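PDB 3V10: rhusiopathiae surface protein B from Erysipelothrix rhusiopathiae, which probably binds collagen as a cell-wall-anchored surface adhesin, the present chain being its collagen-binding region. Local coordinates for residues V217-N222 against T259-T264. Numbering follows the deposited sequence.
Sequences VDVEAN and TTFTVT
D218 and E220 face T262 and T260 as the two hydrogen-bonded pairs of an antiparallel strand pairing, and each pair exchanges both of its backbone N-H...O=C bonds. As antiparallel pairing dictates, these pairs send their side chains, here polar, to one side of the sheet, and the non-hydrogen-bonded pairs V217/V263 and V219/F261 send apolar ones to the other. The bond from E220 N to T260 O (3.0 Å) is nearly straight, at 174°. T262 O takes more: besides D218 N, which lies 31° from the carbonyl plane, it accepts a hydrogen bond from a water, whose O is 2.7 Å away, and a CA-H...O contact from V217. That water also reaches T264 OG1 and, only weakly, D218 OD2 across the strands.

Among the polar side chains, D218 CB lies 3.7 Å from T262 CB, the two crossing at a slant. D218 OD1 is hydrogen-bonded to H227 ND1, T260 OG1 to N188 O and K191 NZ, and T259 OG1 to A257 O; K191 NZ also forms a salt bridge with E220 OE1.

On the apolar face V219 lies alongside F261, and its CG1, anti to the backbone N (chi1 -177°), comes 3.7 Å from F261 CE1. T259 CG2 sits 3.4 Å above the F261 ring plane, towards the rim, while V217 CG1 approaches the ring edge.

Strand 208-221 thus pairs with 260-269 inside a five-stranded antiparallel sheet, consistent with the DEv-IgG fold of this collagen-binding domain.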
loop_
_atom_site.group_PDB
_atom_site.type_symbol
_atom_site.label_atom_id
_atom_site.label_comp_id
_atom_site.label_asym_id
_atom_site.label_seq_id
_atom_site.Cartn_x
_atom_site.Cartn_y
_atom_site.Cartn_z
ATOM N N VAL A 217 -12.680 13.771 -10.876
ATOM C CA VAL A 217 -11.954 13.820 -12.144
ATOM C C VAL A 217 -11.154 15.102 -12.319
ATOM O O VAL A 217 -11.662 16.186 -12.066
ATOM C CB VAL A 217 -12.925 13.729 -13.349
ATOM C CG1 VAL A 217 -12.142 13.611 -14.641
ATOM C CG2 VAL A 217 -13.871 12.553 -13.179
ATOM N N ASP A 218 -9.899 14.974 -12.733
ATOM C CA ASP A 218 -9.080 16.145 -13.006
ATOM C C ASP A 218 -9.181 16.328 -14.513
ATOM O O ASP A 218 -9.030 15.368 -15.271
ATOM C CB ASP A 218 -7.625 15.918 -12.602
ATOM C CG ASP A 218 -7.449 15.830 -11.105
ATOM O OD1 ASP A 218 -7.898 16.759 -10.406
ATOM O OD2 ASP A 218 -6.863 14.836 -10.627
ATOM N N VAL A 219 -9.470 17.552 -14.943
ATOM C CA VAL A 219 -9.604 17.853 -16.362
ATOM C C VAL A 219 -8.617 18.948 -16.726
ATOM O O VAL A 219 -8.749 20.084 -16.272
ATOM C CB VAL A 219 -11.030 18.332 -16.689
ATOM C CG1 VAL A 219 -11.181 18.566 -18.191
ATOM C CG2 VAL A 219 -12.034 17.309 -16.204
ATOM N N GLU A 220 -7.625 18.599 -17.540
ATOM C CA GLU A 220 -6.612 19.563 -17.947
ATOM C C GLU A 220 -6.577 19.769 -19.458
ATOM O O GLU A 220 -6.499 18.815 -20.225
ATOM C CB GLU A 220 -5.232 19.111 -17.465
ATOM C CG GLU A 220 -4.124 20.095 -17.802
ATOM C CD GLU A 220 -2.764 19.609 -17.363
ATOM O OE1 GLU A 220 -2.303 18.571 -17.890
ATOM O OE2 GLU A 220 -2.158 20.268 -16.492
ATOM N N ALA A 221 -6.642 21.025 -19.878
ATOM C CA ALA A 221 -6.601 21.357 -21.295
ATOM C C ALA A 221 -6.195 22.816 -21.451
ATOM O O ALA A 221 -6.508 23.648 -20.597
ATOM C CB ALA A 221 -7.960 21.113 -21.931
ATOM N N ASN A 222 -5.503 23.109 -22.546
ATOM C CA ASN A 222 -5.020 24.451 -22.839
ATOM C C ASN A 222 -4.550 25.262 -21.636
ATOM O O ASN A 222 -5.068 26.348 -21.366
ATOM C CB ASN A 222 -6.068 25.244 -23.635
ATOM C CG ASN A 222 -7.485 24.840 -23.303
ATOM O OD1 ASN A 222 -7.977 25.089 -22.203
ATOM N ND2 ASN A 222 -8.151 24.202 -24.257
ATOM N N THR A 259 -7.340 16.902 -24.375
ATOM C CA THR A 259 -7.628 17.055 -22.957
ATOM C C THR A 259 -7.250 15.810 -22.166
ATOM O O THR A 259 -7.542 14.690 -22.584
ATOM C CB THR A 259 -9.126 17.353 -22.738
ATOM O OG1 THR A 259 -9.478 18.563 -23.424
ATOM C CG2 THR A 259 -9.435 17.513 -21.256
ATOM N N THR A 260 -6.590 16.018 -21.030
ATOM C CA THR A 260 -6.188 14.917 -20.164
ATOM C C THR A 260 -7.212 14.771 -19.048
ATOM O O THR A 260 -7.547 15.745 -18.370
ATOM C CB THR A 260 -4.810 15.169 -19.520
ATOM O OG1 THR A 260 -3.813 15.273 -20.542
ATOM C CG2 THR A 260 -4.442 14.028 -18.578
ATOM N N PHE A 261 -7.707 13.552 -18.865
ATOM C CA PHE A 261 -8.686 13.267 -17.828
ATOM C C PHE A 261 -8.084 12.290 -16.840
ATOM O O PHE A 261 -7.677 11.190 -17.212
ATOM C CB PHE A 261 -9.947 12.650 -18.434
ATOM C CG PHE A 261 -10.685 13.568 -19.363
ATOM C CD1 PHE A 261 -11.615 14.476 -18.872
ATOM C CD2 PHE A 261 -10.438 13.530 -20.730
ATOM C CE1 PHE A 261 -12.295 15.338 -19.734
ATOM C CE2 PHE A 261 -11.110 14.384 -21.598
ATOM C CZ PHE A 261 -12.043 15.290 -21.097
ATOM N N THR A 262 -8.014 12.699 -15.581
ATOM C CA THR A 262 -7.482 11.843 -14.539
ATOM C C THR A 262 -8.635 11.469 -13.623
ATOM O O THR A 262 -9.063 12.267 -12.792
ATOM C CB THR A 262 -6.396 12.558 -13.717
ATOM O OG1 THR A 262 -5.384 13.059 -14.601
ATOM C CG2 THR A 262 -5.756 11.594 -12.731
ATOM N N VAL A 263 -9.155 10.261 -13.810
ATOM C CA VAL A 263 -10.255 9.766 -12.995
ATOM C C VAL A 263 -9.680 9.090 -11.755
ATOM O O VAL A 263 -8.878 8.160 -11.863
ATOM C CB VAL A 263 -11.112 8.731 -13.774
ATOM C CG1 VAL A 263 -12.228 8.199 -12.890
ATOM C CG2 VAL A 263 -11.696 9.373 -15.029
ATOM N N THR A 264 -10.083 9.560 -10.577
ATOM C CA THR A 264 -9.603 8.974 -9.335
ATOM C C THR A 264 -10.770 8.413 -8.532
ATOM O O THR A 264 -11.904 8.872 -8.655
ATOM C CB THR A 264 -8.844 10.010 -8.470
ATOM O OG1 THR A 264 -9.709 11.109 -8.156
ATOM C CG2 THR A 264 -7.624 10.530 -9.222
HETATM O O HOH W 1 -9.025 13.104 -10.207
#